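Local coordinates for protein phosphotriesterase, putative (Deinococcus radiodurans, PDB 4J35) that probably works as a metal-dependent lactonase of the phosphotriesterase family, the natural template here being engineered toward hydrolysing organophosphates, at residues E119-E122 and M123-E127; G194-P197 and A198-M201; Y154-L157 and F158-A162. The protein carries 7 engineered substitutions. All coordinates share one frame; numbering follows the deposited sequence.

Interaction 1 of 3, residues E119-E122 and M123-E127; sequences EIYE and MMRTE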
loop_
_atom_site.group_PDB
_atom_site.type_symbol
_atom_site.label_atom_id
_atom_site.label_comp_id
_atom_site.label_asym_id
_atom_site.label_seq_id
_atom_site.Cartn_x
_atom_site.Cartn_y
_atom_site.Cartn_z
ATOM N N GLU A 119 12.443 10.263 17.056
ATOM C CA GLU A 119 11.735 11.324 16.341
ATOM C C GLU A 119 10.733 10.759 15.369
ATOM O O GLU A 119 9.609 11.276 15.239
ATOM C CB GLU A 119 12.721 12.256 15.615
ATOM C CG GLU A 119 13.527 13.091 16.623
ATOM C CD GLU A 119 14.633 13.896 15.959
ATOM O OE1 GLU A 119 14.929 13.620 14.783
ATOM O OE2 GLU A 119 15.198 14.799 16.610
ATOM N N ILE A 120 11.134 9.702 14.673
ATOM C CA ILE A 120 10.250 9.033 13.730
ATOM C C ILE A 120 9.097 8.390 14.478
ATOM O O ILE A 120 7.956 8.481 14.085
ATOM C CB ILE A 120 11.022 7.974 12.923
ATOM C CG1 ILE A 120 12.099 8.679 12.089
ATOM C CG2 ILE A 120 10.058 7.152 12.054
ATOM C CD1 ILE A 120 13.132 7.757 11.504
ATOM N N TYR A 121 9.411 7.735 15.585
ATOM C CA TYR A 121 8.387 7.134 16.387
ATOM C C TYR A 121 7.339 8.179 16.779
ATOM O O TYR A 121 6.134 7.885 16.731
ATOM C CB TYR A 121 9.029 6.507 17.634
ATOM C CG TYR A 121 8.059 6.324 18.766
ATOM C CD1 TYR A 121 7.163 5.267 18.778
ATOM C CD2 TYR A 121 8.038 7.222 19.822
ATOM C CE1 TYR A 121 6.258 5.099 19.831
ATOM C CE2 TYR A 121 7.146 7.074 20.868
ATOM C CZ TYR A 121 6.256 6.015 20.865
ATOM O OH TYR A 121 5.380 5.877 21.917
ATOM N N GLU A 122 7.783 9.373 17.184
ATOM C CA GLU A 122 6.849 10.404 17.663
ATOM C C GLU A 122 5.942 10.865 16.539
ATOM O O GLU A 122 4.743 11.092 16.736
ATOM C CB GLU A 122 7.583 11.620 18.205
ATOM C CG GLU A 122 8.336 11.380 19.484
ATOM C CD GLU A 122 7.415 11.059 20.675
ATOM O OE1 GLU A 122 6.195 11.351 20.617
ATOM O OE2 GLU A 122 7.926 10.516 21.680
ATOM N N MET A 123 6.516 11.025 15.359
ATOM C CA MET A 123 5.700 11.390 14.183
ATOM C C MET A 123 4.660 10.314 13.897
ATOM O O MET A 123 3.457 10.588 13.688
ATOM C CB MET A 123 6.613 11.599 12.966
ATOM C CG MET A 123 5.861 11.711 11.641
ATOM S SD MET A 123 7.032 11.745 10.257
ATOM C CE MET A 123 7.222 9.972 10.044
ATOM N N MET A 124 5.090 9.065 13.838
ATOM C CA MET A 124 4.139 8.019 13.526
ATOM C C MET A 124 3.050 7.969 14.587
ATOM O O MET A 124 1.870 7.892 14.261
ATOM C CB MET A 124 4.837 6.671 13.432
ATOM C CG MET A 124 5.681 6.504 12.186
ATOM S SD MET A 124 6.615 4.954 12.253
ATOM C CE MET A 124 7.357 4.992 10.615
ATOM N N ARG A 125 3.450 8.029 15.859
ATOM C CA ARG A 125 2.496 7.851 16.939
ATOM C C ARG A 125 1.466 8.963 16.879
ATOM O O ARG A 125 0.273 8.715 17.019
ATOM C CB ARG A 125 3.188 7.869 18.305
ATOM C CG ARG A 125 2.196 7.601 19.456
ATOM C CD ARG A 125 2.791 7.840 20.824
ATOM N NE ARG A 125 3.399 9.165 20.955
ATOM C CZ ARG A 125 2.719 10.302 21.096
ATOM N NH1 ARG A 125 1.388 10.297 21.114
ATOM N NH2 ARG A 125 3.370 11.461 21.209
ATOM N N THR A 126 1.940 10.188 16.654
ATOM C CA THR A 126 1.071 11.362 16.639
ATOM C C THR A 126 0.093 11.286 15.470
ATOM O O THR A 126 -1.100 11.616 15.593
ATOM C CB THR A 126 1.885 12.669 16.519
ATOM O OG1 THR A 126 2.728 12.819 17.670
ATOM C CG2 THR A 126 0.963 13.887 16.381
ATOM N N GLU A 127 0.582 10.847 14.318
ATOM C CA GLU A 127 -0.289 10.829 13.146
ATOM C C GLU A 127 -1.332 9.696 13.232
ATOM O O GLU A 127 -2.429 9.819 12.696
ATOM C CB GLU A 127 0.542 10.802 11.850
ATOM C CG GLU A 127 1.343 12.085 11.639
ATOM C CD GLU A 127 2.036 12.170 10.273
ATOM O OE1 GLU A 127 2.362 11.110 9.692
ATOM O OE2 GLU A 127 2.229 13.307 9.790
#

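Interaction 2 of 3, residues G194-P197 and A198-M201; sequences GADP and ARIM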
loop_
_atom_site.group_PDB
_atom_site.type_symbol
_atom_site.label_atom_id
_atom_site.label_comp_id
_atom_site.label_asym_id
_atom_site.label_seq_id
_atom_site.Cartn_x
_atom_site.Cartn_y
_atom_site.Cartn_z
ATOM N N GLY A 194 8.664 -7.778 17.898
ATOM C CA GLY A 194 7.426 -7.995 18.631
ATOM C C GLY A 194 6.170 -7.424 17.981
ATOM O O GLY A 194 5.120 -7.307 18.620
ATOM N N ALA A 195 6.271 -7.017 16.723
ATOM C CA ALA A 195 5.079 -6.547 16.032
ATOM C C ALA A 195 4.141 -7.720 15.758
ATOM O O ALA A 195 4.601 -8.854 15.545
ATOM C CB ALA A 195 5.456 -5.801 14.714
ATOM N N ASP A 196 2.833 -7.437 15.719
ATOM C CA ASP A 196 1.803 -8.475 15.604
ATOM C C ASP A 196 1.719 -8.972 14.171
ATOM O O ASP A 196 1.373 -8.196 13.283
ATOM C CB ASP A 196 0.466 -7.879 16.037
ATOM C CG ASP A 196 -0.668 -8.887 16.076
ATOM O OD1 ASP A 196 -0.517 -10.045 15.605
ATOM O OD2 ASP A 196 -1.747 -8.483 16.563
ATOM N N PRO A 197 2.071 -10.238 13.919
ATOM C CA PRO A 197 2.064 -10.627 12.500
ATOM C C PRO A 197 0.680 -10.592 11.849
ATOM O O PRO A 197 0.587 -10.515 10.626
ATOM C CB PRO A 197 2.611 -12.050 12.510
ATOM C CG PRO A 197 2.396 -12.544 13.951
ATOM C CD PRO A 197 2.487 -11.341 14.814
ATOM N N ALA A 198 -0.376 -10.607 12.646
ATOM C CA ALA A 198 -1.736 -10.584 12.095
ATOM C C ALA A 198 -2.130 -9.168 11.664
ATOM O O ALA A 198 -3.244 -8.948 11.163
ATOM C CB ALA A 198 -2.733 -11.127 13.117
ATOM N N ARG A 199 -1.212 -8.208 11.840
ATOM C CA ARG A 199 -1.445 -6.839 11.426
ATOM C C ARG A 199 -0.311 -6.337 10.531
ATOM O O ARG A 199 -0.060 -5.165 10.478
ATOM C CB ARG A 199 -1.576 -5.911 12.639
ATOM C CG ARG A 199 -2.610 -6.364 13.665
ATOM C CD ARG A 199 -4.035 -6.014 13.239
ATOM N NE ARG A 199 -4.358 -4.614 13.529
ATOM C CZ ARG A 199 -5.527 -4.051 13.257
ATOM N NH1 ARG A 199 -6.494 -4.779 12.702
ATOM N NH2 ARG A 199 -5.743 -2.795 13.590
ATOM N N ILE A 200 0.358 -7.240 9.831
ATOM C CA ILE A 200 1.465 -6.848 8.969
ATOM C C ILE A 200 1.165 -7.374 7.556
ATOM O O ILE A 200 0.815 -8.548 7.382
ATOM C CB ILE A 200 2.779 -7.469 9.457
ATOM C CG1 ILE A 200 3.225 -6.765 10.752
ATOM C CG2 ILE A 200 3.839 -7.382 8.381
ATOM C CD1 ILE A 200 4.394 -7.432 11.437
ATOM N N MET A 201 1.275 -6.499 6.563
ATOM C CA MET A 201 1.096 -6.911 5.181
ATOM C C MET A 201 2.390 -6.602 4.453
ATOM O O MET A 201 2.760 -5.423 4.273
ATOM C CB MET A 201 -0.075 -6.150 4.502
ATOM C CG MET A 201 -0.439 -6.754 3.204
ATOM S SD MET A 201 -1.862 -5.885 2.426
ATOM C CE MET A 201 -0.982 -4.470 1.790
HETATM O O HOH W 1 -1.086 -10.138 8.522
#

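Interaction 3 of 3, residues Y154-L157 and F158-A162; sequences YEQL and FFRAA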
loop_
_atom_site.group_PDB
_atom_site.type_symbol
_atom_site.label_atom_id
_atom_site.label_comp_id
_atom_site.label_asym_id
_atom_site.label_seq_id
_atom_site.Cartn_x
_atom_site.Cartn_y
_atom_site.Cartn_z
ATOM N N TYR A 154 19.531 3.053 7.799
ATOM C CA TYR A 154 18.573 4.144 7.736
ATOM C C TYR A 154 17.097 3.688 7.667
ATOM O O TYR A 154 16.250 4.157 8.415
ATOM C CB TYR A 154 18.864 4.973 6.513
ATOM C CG TYR A 154 17.931 6.127 6.392
ATOM C CD1 TYR A 154 17.824 7.053 7.413
ATOM C CD2 TYR A 154 17.166 6.296 5.268
ATOM C CE1 TYR A 154 16.971 8.116 7.309
ATOM C CE2 TYR A 154 16.304 7.357 5.153
ATOM C CZ TYR A 154 16.235 8.275 6.172
ATOM O OH TYR A 154 15.373 9.329 6.075
ATOM N N GLU A 155 16.788 2.809 6.737
ATOM C CA GLU A 155 15.456 2.203 6.677
ATOM C C GLU A 155 15.098 1.518 8.004
ATOM O O GLU A 155 13.951 1.536 8.434
ATOM C CB GLU A 155 15.406 1.230 5.509
ATOM C CG GLU A 155 15.246 1.932 4.158
ATOM C CD GLU A 155 15.815 1.135 2.996
ATOM O OE1 GLU A 155 16.182 -0.039 3.204
ATOM O OE2 GLU A 155 15.876 1.678 1.868
ATOM N N GLN A 156 16.072 0.956 8.702
ATOM C CA GLN A 156 15.730 0.226 9.910
ATOM C C GLN A 156 15.250 1.142 11.024
ATOM O O GLN A 156 14.514 0.728 11.916
ATOM C CB GLN A 156 16.885 -0.658 10.360
ATOM C CG GLN A 156 17.088 -1.826 9.409
ATOM C CD GLN A 156 18.009 -2.861 9.990
ATOM O OE1 GLN A 156 17.874 -3.232 11.156
ATOM N NE2 GLN A 156 18.966 -3.320 9.190
ATOM N N LEU A 157 15.640 2.401 10.954
ATOM C CA LEU A 157 15.158 3.371 11.922
ATOM C C LEU A 157 13.644 3.328 11.912
ATOM O O LEU A 157 13.024 3.351 12.966
ATOM C CB LEU A 157 15.633 4.780 11.545
ATOM C CG LEU A 157 17.162 4.965 11.543
ATOM C CD1 LEU A 157 17.527 6.249 10.835
ATOM C CD2 LEU A 157 17.703 4.977 12.947
ATOM N N PHE A 158 13.073 3.315 10.696
ATOM C CA PHE A 158 11.640 3.356 10.511
ATOM C C PHE A 158 10.994 2.039 10.932
ATOM O O PHE A 158 9.946 2.051 11.555
ATOM C CB PHE A 158 11.285 3.703 9.052
ATOM C CG PHE A 158 11.786 5.097 8.625
ATOM C CD1 PHE A 158 13.088 5.283 8.188
ATOM C CD2 PHE A 158 10.931 6.208 8.651
ATOM C CE1 PHE A 158 13.547 6.575 7.803
ATOM C CE2 PHE A 158 11.398 7.482 8.297
ATOM C CZ PHE A 158 12.698 7.653 7.857
ATOM N N PHE A 159 11.622 0.913 10.601
ATOM C CA PHE A 159 11.102 -0.381 11.048
ATOM C C PHE A 159 11.013 -0.426 12.568
ATOM O O PHE A 159 10.013 -0.918 13.119
ATOM C CB PHE A 159 11.937 -1.558 10.498
ATOM C CG PHE A 159 11.610 -1.938 9.065
ATOM C CD1 PHE A 159 11.871 -1.067 8.013
ATOM C CD2 PHE A 159 11.044 -3.178 8.770
ATOM C CE1 PHE A 159 11.575 -1.399 6.698
ATOM C CE2 PHE A 159 10.737 -3.524 7.449
ATOM C CZ PHE A 159 10.999 -2.642 6.415
ATOM N N ARG A 160 12.030 0.076 13.272
ATOM C CA ARG A 160 11.993 -0.042 14.734
ATOM C C ARG A 160 10.988 0.937 15.313
ATOM O O ARG A 160 10.276 0.608 16.247
ATOM C CB ARG A 160 13.405 0.165 15.380
ATOM C CG ARG A 160 14.425 -0.912 14.965
ATOM C CD ARG A 160 15.731 -0.858 15.792
ATOM N NE ARG A 160 16.528 0.324 15.514
ATOM C CZ ARG A 160 17.443 0.422 14.551
ATOM N NH1 ARG A 160 17.689 -0.597 13.738
ATOM N NH2 ARG A 160 18.125 1.548 14.400
ATOM N N ALA A 161 10.895 2.134 14.739
ATOM C CA ALA A 161 9.877 3.086 15.199
ATOM C C ALA A 161 8.456 2.549 14.944
ATOM O O ALA A 161 7.581 2.674 15.799
ATOM C CB ALA A 161 10.053 4.419 14.530
ATOM N N ALA A 162 8.219 1.978 13.761
ATOM C CA ALA A 162 6.916 1.391 13.461
ATOM C C ALA A 162 6.546 0.226 14.403
ATOM O O ALA A 162 5.399 0.116 14.839
ATOM C CB ALA A 162 6.880 0.918 12.021
HETATM O O HOH W 2 16.724 -2.768 13.323
#

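Interaction 1 of 3, residues E119-E122 and M123-E127
A bend at chi3 (53°) of R125 and another at chi2 (-66°) of E122 bring R125 NH2 and E122 OE1 together in a salt bridge of 2.9 Å. The two chains lie side by side and point the same way. OE1 lies near the guanidinium plane and is met almost along its own C-O direction, although the planes of the two groups stand 73° apart. Closer to the backbone, R125 CB sits over one face of the Y121 ring, and CD approaches Y121 OH at 3.4 Å; that hydroxyl is hydrogen-bonded to E168. These are i to i+3 and i to i+4 contacts on helix 116-129 of the TIM barrel, and helix 153-169 packs against its I120, Y121 and M124 side. On that buried side I120 CG2 meets M124 CE at 3.7 Å. Cutting R125 back to an alanine here is likely to leave the E122 carboxylate without its charged mate and to open a gap beside Y121 OH, where CD now lies. The backbone oxygen E122 O accepts two bonds from T126, one turn on, from N at 2.9 Å and from OG1 at 2.8 Å, arriving from opposite faces of the carbonyl plane.

Interaction 2 of 3, residues G194-P197 and A198-M201
The carbonyl oxygen D196 O accepts from R199 N at 3.0 Å, a bond whose donor stands 50° above the carbonyl plane. The same aspartate is used a second time: its OD1 takes A198 N, also at 3.0 Å, from 54° above the carboxylate plane. CG of D196 lies opposite its backbone N (chi1 -175°) and beside the carbonyl carbon, which swings the carboxylate forward along the chain to reach that amide. Side-chain oxygen to the N-H two residues on defines an Asx turn. Superposed on it is a type I beta turn, D196 to R199, with P197 and A198 at its helical corners. A weaker bond, I200 N to P197 O at 3.4 Å, carries the turn one residue further, and water 1 lies 2.7 Å from both P197 O and I200 O. This is an alpha-to-beta connection of the TIM barrel: a Schellman motif with G194 as its C-prime residue ends helix 183-192, and strand 200-202 starts just after the turn. On the buried side, toward helix 183-192, I200 brings its CD1 to A195 CB, 3.8 Å away, while its CG1 touches D196 O at 3.4 Å; L190 and V222 add to the packing round I200. R199 CG lies 3.7 Å from D196 OD2, but bends at chi2 and chi3 carry the guanidinium away from the carboxylate. There NE bonds to G170 O, just past helix 153-169, and NH1 to R320 O and G323 O at the C-terminal end of the chain.

Interaction 3 of 3, residues Y154-L157 and F158-A162
Y154 and F158, one turn apart near the start of helix 153-169 in the TIM barrel, form a T-shaped pair. F158 presents its edge to the Y154 face, the planes at 85° and the centroids 5.3 Å apart. The touching atom is F158 CE1, which lies over the phenol end of the ring, 3.6 Å from Y154 CZ. Y154 has CG opposite its backbone N (chi1 -179°) and beside its carbonyl carbon, which turns the ring onward along the helix to offer that face, whereas F158 has CG opposite its carbonyl carbon (chi1 -62°) and leans back toward the tyrosine. This lean also sets the F158 edge against a backbone oxygen, CD1 being 3.4 Å from Y154 O. The pair is bordered by I120 against F158 and by F107 and K108 against Y154. Farther round the helix, R160 crosses Q156 and L157 obliquely: its guanidinium turns a face to Q156 O and L157 N, NH1 reaches Q156 CB at 3.5 Å, and NH2 reaches L157 CD2 at 3.7 Å. NE is held by a salt bridge to E117 of helix 116-129. F159 uses its edge, as F158 does, with CD1 3.4 Å from E155 O, the same oxygen that accepts F159 N.

In the fold
Along the chain the order is interaction 1, interaction 3, interaction 2, all within one phosphotriesterase-family TIM barrel. Interactions 1 and 3 lie on successive helices, 116-129 and 153-169, with centres 11 Å apart, and they pack directly: I120 CG2 is 3.6 Å from F158 CD2. Interaction 2 touches neither; its centre is 18 Å from that of interaction 1 and 15 Å from that of interaction 3. Helix 183-192 links it to the latter, since L190 meets both F159 and I200. All three are packing in the helices and an alpha-to-beta connection around the barrel; none contains a metal ligand, though the E155 side chain of interaction 3 is about 8 Å from that of H176.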